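Local coordinates for protein trans-2-enoyl-CoA reductase [NADH] (Treponema denticola ATCC 35405, PDB 4GGO) that catalyses the NADH-dependent reduction of the carbon-carbon double bond of trans-2-enoyl-CoA, turning crotonyl-CoA into butyryl-CoA in fatty acid synthesis, at residues G119-D124 against E211-Q216; Q129-A134 against S218-L223. All blocks are in the same frame, centred on the assembly; numbering follows the deposited sequence.

Contact 1 (G119-D124 against E211-Q216); sequences GDAFSD and ERWIKQ
Asp124 and Arg212 form a side-on salt bridge that uses two nitrogens of the guanidinium. Arg212 NE reaches Asp124 OD1 at 3.0 Å, and Arg212 NH2 reaches Asp124 OD2, also at 3.0 Å. Both oxygens use their syn lone pairs, and the two flat groups lie nearly coplanar, 21° apart. Arg212 gets there on an extended chain, with CG anti to the backbone N (chi1 -165°). Its NH2 has a second acid partner, Asp157. Asp124 OD1 carries a further bond from Gln216 NE2 at 3.0 Å. That donor comes from above the carboxylate plane, so the two bonds to OD1 arrive from different directions and should fix the rotation of the carboxylate.

Loop 119-123 follows strand 114-118 of the Rossmann-type parallel sheet, and Asp124 opens helix 124-136. The loop contains Asp120 and Ala121, which bind NAD(+). An Asx turn, Phe122 N to Asp120 OD1, and a type I turn from Asp120 to Ser123 shape it. Ser123 is the N-cap of the helix; Ser123 OG makes a weak capping bond to Ile126 N and a short one, 2.6 Å, to Asp120 O.

On the buried side, the indole edge of Trp213 faces the loop. Trp213 NE1 gives a weak, bent bond to Ala121 O (2.9 Å, 127° at the hydrogen). Trp213 CZ2 lies 4.0 Å from Ala121 CB. Lys127 also bonds to Ala121 O and makes a cation-pi contact with Trp213.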
loop_
_atom_site.group_PDB
_atom_site.type_symbol
_atom_site.label_atom_id
_atom_site.label_comp_id
_atom_site.label_asym_id
_atom_site.label_seq_id
_atom_site.Cartn_x
_atom_site.Cartn_y
_atom_site.Cartn_z
ATOM N N GLY A 119 0.491 -10.975 12.996
ATOM C CA GLY A 119 0.310 -12.345 12.552
ATOM C C GLY A 119 -0.206 -12.437 11.129
ATOM O O GLY A 119 -0.440 -11.420 10.474
ATOM N N ASP A 120 -0.385 -13.664 10.652
ATOM C CA ASP A 120 -0.856 -13.903 9.292
ATOM C C ASP A 120 -2.334 -13.549 9.146
ATOM O O ASP A 120 -3.205 -14.273 9.627
ATOM C CB ASP A 120 -0.617 -15.363 8.899
ATOM C CG ASP A 120 -1.057 -15.668 7.480
ATOM O OD1 ASP A 120 -1.145 -14.726 6.661
ATOM O OD2 ASP A 120 -1.308 -16.855 7.180
ATOM N N ALA A 121 -2.608 -12.439 8.467
ATOM C CA ALA A 121 -3.977 -11.956 8.291
ATOM C C ALA A 121 -4.824 -12.891 7.430
ATOM O O ALA A 121 -6.047 -12.762 7.380
ATOM C CB ALA A 121 -3.968 -10.551 7.700
ATOM N N PHE A 122 -4.167 -13.824 6.751
ATOM C CA PHE A 122 -4.859 -14.815 5.937
ATOM C C PHE A 122 -5.399 -15.945 6.808
ATOM O O PHE A 122 -6.184 -16.773 6.348
ATOM C CB PHE A 122 -3.914 -15.383 4.877
ATOM C CG PHE A 122 -3.521 -14.391 3.817
ATOM C CD1 PHE A 122 -4.444 -13.488 3.320
ATOM C CD2 PHE A 122 -2.229 -14.360 3.321
ATOM C CE1 PHE A 122 -4.090 -12.576 2.345
ATOM C CE2 PHE A 122 -1.867 -13.449 2.345
ATOM C CZ PHE A 122 -2.800 -12.554 1.857
ATOM N N SER A 123 -4.976 -15.969 8.068
ATOM C CA SER A 123 -5.348 -17.044 8.985
ATOM C C SER A 123 -6.620 -16.726 9.760
ATOM O O SER A 123 -6.920 -15.563 10.031
ATOM C CB SER A 123 -4.209 -17.338 9.960
ATOM O OG SER A 123 -4.071 -16.313 10.924
ATOM N N ASP A 124 -7.372 -17.766 10.107
ATOM C CA ASP A 124 -8.589 -17.601 10.896
ATOM C C ASP A 124 -8.270 -17.249 12.347
ATOM O O ASP A 124 -9.108 -16.686 13.053
ATOM C CB ASP A 124 -9.453 -18.863 10.840
ATOM C CG ASP A 124 -10.148 -19.038 9.502
ATOM O OD1 ASP A 124 -10.436 -18.018 8.839
ATOM O OD2 ASP A 124 -10.411 -20.195 9.115
ATOM N N GLU A 211 -13.109 -10.918 1.236
ATOM C CA GLU A 211 -14.490 -11.342 1.419
ATOM C C GLU A 211 -14.628 -12.200 2.674
ATOM O O GLU A 211 -15.643 -12.145 3.366
ATOM C CB GLU A 211 -14.976 -12.111 0.189
ATOM C CG GLU A 211 -16.474 -12.366 0.163
ATOM C CD GLU A 211 -16.934 -12.998 -1.136
ATOM O OE1 GLU A 211 -16.128 -13.709 -1.771
ATOM O OE2 GLU A 211 -18.100 -12.778 -1.527
ATOM N N ARG A 212 -13.596 -12.985 2.966
ATOM C CA ARG A 212 -13.595 -13.827 4.155
ATOM C C ARG A 212 -13.574 -12.967 5.415
ATOM O O ARG A 212 -14.269 -13.263 6.387
ATOM C CB ARG A 212 -12.400 -14.783 4.141
ATOM C CG ARG A 212 -12.512 -15.932 5.133
ATOM C CD ARG A 212 -11.274 -16.816 5.097
ATOM N NE ARG A 212 -11.393 -17.973 5.981
ATOM C CZ ARG A 212 -11.714 -19.197 5.574
ATOM N NH1 ARG A 212 -11.946 -19.432 4.289
ATOM N NH2 ARG A 212 -11.796 -20.190 6.450
ATOM N N TRP A 213 -12.778 -11.901 5.389
ATOM C CA TRP A 213 -12.730 -10.951 6.496
ATOM C C TRP A 213 -14.097 -10.322 6.733
ATOM O O TRP A 213 -14.569 -10.252 7.867
ATOM C CB TRP A 213 -11.699 -9.852 6.227
ATOM C CG TRP A 213 -10.315 -10.171 6.704
ATOM C CD1 TRP A 213 -9.282 -10.662 5.960
ATOM C CD2 TRP A 213 -9.811 -10.015 8.036
ATOM N NE1 TRP A 213 -8.166 -10.826 6.746
ATOM C CE2 TRP A 213 -8.465 -10.434 8.025
ATOM C CE3 TRP A 213 -10.367 -9.565 9.237
ATOM C CZ2 TRP A 213 -7.668 -10.415 9.168
ATOM C CZ3 TRP A 213 -9.573 -9.544 10.370
ATOM C CH2 TRP A 213 -8.240 -9.966 10.327
ATOM N N ILE A 214 -14.732 -9.874 5.654
ATOM C CA ILE A 214 -16.025 -9.203 5.745
ATOM C C ILE A 214 -17.132 -10.136 6.233
ATOM O O ILE A 214 -17.889 -9.786 7.138
ATOM C CB ILE A 214 -16.437 -8.584 4.393
ATOM C CG1 ILE A 214 -15.388 -7.571 3.929
ATOM C CG2 ILE A 214 -17.804 -7.927 4.500
ATOM C CD1 ILE A 214 -15.137 -6.454 4.919
ATOM N N LYS A 215 -17.219 -11.321 5.634
ATOM C CA LYS A 215 -18.260 -12.284 5.987
ATOM C C LYS A 215 -18.177 -12.736 7.446
ATOM O O LYS A 215 -19.203 -12.927 8.098
ATOM C CB LYS A 215 -18.222 -13.496 5.049
ATOM C CG LYS A 215 -18.640 -13.185 3.619
ATOM C CD LYS A 215 -18.500 -14.404 2.719
ATOM C CE LYS A 215 -19.510 -15.481 3.076
ATOM N NZ LYS A 215 -20.909 -15.033 2.826
ATOM N N GLN A 216 -16.959 -12.900 7.953
ATOM C CA GLN A 216 -16.766 -13.282 9.349
ATOM C C GLN A 216 -17.158 -12.153 10.297
ATOM O O GLN A 216 -17.809 -12.385 11.316
ATOM C CB GLN A 216 -15.320 -13.711 9.611
ATOM C CG GLN A 216 -14.957 -15.076 9.047
ATOM C CD GLN A 216 -13.644 -15.601 9.596
ATOM O OE1 GLN A 216 -13.132 -15.098 10.596
ATOM N NE2 GLN A 216 -13.090 -16.616 8.942
#

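Contact 2 (Q129-A134 against S218-L223)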
loop_
_atom_site.group_PDB
_atom_site.type_symbol
_atom_site.label_atom_id
_atom_site.label_comp_id
_atom_site.label_asym_id
_atom_site.label_seq_id
_atom_site.Cartn_x
_atom_site.Cartn_y
_atom_site.Cartn_z
ATOM N N GLN A 129 -8.676 -13.141 16.705
ATOM C CA GLN A 129 -8.109 -12.174 17.640
ATOM C C GLN A 129 -8.706 -10.787 17.418
ATOM O O GLN A 129 -8.899 -10.026 18.368
ATOM C CB GLN A 129 -6.585 -12.125 17.511
ATOM C CG GLN A 129 -5.894 -13.447 17.814
ATOM C CD GLN A 129 -4.382 -13.344 17.769
ATOM O OE1 GLN A 129 -3.812 -12.288 18.039
ATOM N NE2 GLN A 129 -3.724 -14.444 17.422
ATOM N N VAL A 130 -8.998 -10.464 16.162
ATOM C CA VAL A 130 -9.625 -9.191 15.827
ATOM C C VAL A 130 -11.047 -9.141 16.374
ATOM O O VAL A 130 -11.421 -8.198 17.072
ATOM C CB VAL A 130 -9.653 -8.953 14.302
ATOM C CG1 VAL A 130 -10.506 -7.740 13.968
ATOM C CG2 VAL A 130 -8.239 -8.785 13.764
ATOM N N ILE A 131 -11.829 -10.167 16.052
ATOM C CA ILE A 131 -13.203 -10.284 16.529
ATOM C C ILE A 131 -13.267 -10.202 18.052
ATOM O O ILE A 131 -14.114 -9.506 18.611
ATOM C CB ILE A 131 -13.842 -11.607 16.063
ATOM C CG1 ILE A 131 -13.976 -11.623 14.539
ATOM C CG2 ILE A 131 -15.198 -11.812 16.719
ATOM C CD1 ILE A 131 -14.449 -12.947 13.983
ATOM N N GLU A 132 -12.355 -10.908 18.713
ATOM C CA GLU A 132 -12.291 -10.924 20.171
ATOM C C GLU A 132 -12.036 -9.533 20.747
ATOM O O GLU A 132 -12.713 -9.105 21.684
ATOM C CB GLU A 132 -11.208 -11.898 20.641
ATOM C CG GLU A 132 -11.015 -11.941 22.147
ATOM C CD GLU A 132 -10.075 -13.050 22.580
ATOM O OE1 GLU A 132 -9.790 -13.944 21.756
ATOM O OE2 GLU A 132 -9.619 -13.027 23.743
ATOM N N GLU A 133 -11.060 -8.830 20.182
ATOM C CA GLU A 133 -10.730 -7.482 20.633
ATOM C C GLU A 133 -11.876 -6.512 20.355
ATOM O O GLU A 133 -12.162 -5.627 21.165
ATOM C CB GLU A 133 -9.438 -6.997 19.970
ATOM C CG GLU A 133 -9.049 -5.567 20.318
ATOM C CD GLU A 133 -8.752 -5.372 21.795
ATOM O OE1 GLU A 133 -8.380 -6.355 22.470
ATOM O OE2 GLU A 133 -8.893 -4.229 22.281
ATOM N N ALA A 134 -12.533 -6.689 19.213
ATOM C CA ALA A 134 -13.669 -5.851 18.842
ATOM C C ALA A 134 -14.860 -6.097 19.765
ATOM O O ALA A 134 -15.560 -5.160 20.151
ATOM C CB ALA A 134 -14.059 -6.098 17.395
ATOM N N SER A 218 -19.211 -9.671 9.594
ATOM C CA SER A 218 -20.651 -9.479 9.450
ATOM C C SER A 218 -21.419 -10.486 10.292
ATOM O O SER A 218 -22.432 -10.153 10.910
ATOM C CB SER A 218 -21.063 -9.617 7.984
ATOM O OG SER A 218 -22.473 -9.658 7.856
ATOM N N LYS A 219 -20.929 -11.721 10.309
ATOM C CA LYS A 219 -21.557 -12.796 11.066
ATOM C C LYS A 219 -21.549 -12.492 12.560
ATOM O O LYS A 219 -22.486 -12.835 13.280
ATOM C CB LYS A 219 -20.843 -14.121 10.793
ATOM C CG LYS A 219 -21.502 -15.323 11.443
ATOM C CD LYS A 219 -22.938 -15.477 10.971
ATOM C CE LYS A 219 -23.670 -16.547 11.763
ATOM N NZ LYS A 219 -25.093 -16.668 11.344
ATOM N N GLU A 220 -20.487 -11.836 13.015
ATOM C CA GLU A 220 -20.332 -11.497 14.425
ATOM C C GLU A 220 -20.999 -10.170 14.774
ATOM O O GLU A 220 -20.957 -9.731 15.923
ATOM C CB GLU A 220 -18.849 -11.447 14.798
ATOM C CG GLU A 220 -18.134 -12.785 14.695
ATOM C CD GLU A 220 -18.459 -13.714 15.852
ATOM O OE1 GLU A 220 -19.146 -13.277 16.800
ATOM O OE2 GLU A 220 -18.021 -14.884 15.813
ATOM N N GLY A 221 -21.611 -9.534 13.780
ATOM C CA GLY A 221 -22.270 -8.256 13.981
ATOM C C GLY A 221 -21.294 -7.144 14.317
ATOM O O GLY A 221 -21.582 -6.283 15.148
ATOM N N LEU A 222 -20.138 -7.160 13.664
ATOM C CA LEU A 222 -19.096 -6.176 13.933
ATOM C C LEU A 222 -19.003 -5.119 12.834
ATOM O O LEU A 222 -18.012 -4.395 12.740
ATOM C CB LEU A 222 -17.743 -6.867 14.118
ATOM C CG LEU A 222 -17.631 -7.800 15.325
ATOM C CD1 LEU A 222 -16.270 -8.473 15.355
ATOM C CD2 LEU A 222 -17.880 -7.034 16.616
ATOM N N LEU A 223 -20.039 -5.034 12.006
ATOM C CA LEU A 223 -20.089 -4.030 10.952
ATOM C C LEU A 223 -21.202 -3.025 11.213
ATOM O O LEU A 223 -22.365 -3.400 11.359
ATOM C CB LEU A 223 -20.304 -4.687 9.587
ATOM C CG LEU A 223 -19.299 -5.759 9.162
ATOM C CD1 LEU A 223 -19.554 -6.185 7.724
ATOM C CD2 LEU A 223 -17.877 -5.259 9.335
#
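This is an apolar contact between the side of helix 124-136 and the turn that ends helix 208-219. It lies away from the cofactor and substrate sites. Ile131 and Ala134 come from the first helix, Glu220 and Leu222 from the turn. All four point their CB atoms at the opposite segment.

Leu222 reaches the helix with its CD1 methyl. Leu222 CD1 lies 3.8 Å from Ile131 CG2 and from Ala134 CB. Leu222 CD1 is as close to the backbone, 3.8 Å from Ile131 CA. The methyl therefore rests against the helix surface between two residues three positions apart. Leu222 CD2 adds a looser touch on the methyl of Ala134. The Leu222 and Ile131 side chains cross at about a right angle.

The turn that presents Glu220 and Leu222 is a Schellman motif. Gly221 has a positive phi (67°), which favours glycine, and its N bonds back to Ser218 O. The chain then passes through Leu222 to strand 223-224. The backbone of Leu222 hydrogen-bonds to that of Phe141, at the start of strand 141-146 of the parallel sheet. Ala134 also touches Phe141 with its side chain.

Glu220 meets Ile131 through its aliphatic part. Glu220 CG lies alongside both methyls of Ile131, 3.7 Å from Ile131 CG2 and 3.8 Å from Ile131 CD1. A bend at chi2 (-76°) brings the carboxylate carbon back beside the isoleucine, with Glu220 CD 3.9 Å from Ile131 CG2. OE1 of Glu220 forms a salt bridge with Lys135, the residue after Ala134 on the same helix. Leu217, in the last turn of helix 208-219, touches both Ile131 and Leu222.

From the N terminus, the chain leaves strand 114-118, gives the first half of contact 1 in the loop 119-124, and then the first half of contact 2 on helix 124-136. It continues through strand 141-146 and a long excursion of four short strands and helix 195-205 before helix 208-219. There 211-216 completes contact 1, closing a loop with 86 residues between its segments; 218-223 completes contact 2, with 83 between. The segments alternate, so the two loops cross. Together they tie helix 208-219 and its end to helix 124-136 and the loop before it. The contacts also meet directly: Trp213 CH2 packs on Val130 CG2 at 3.6 Å.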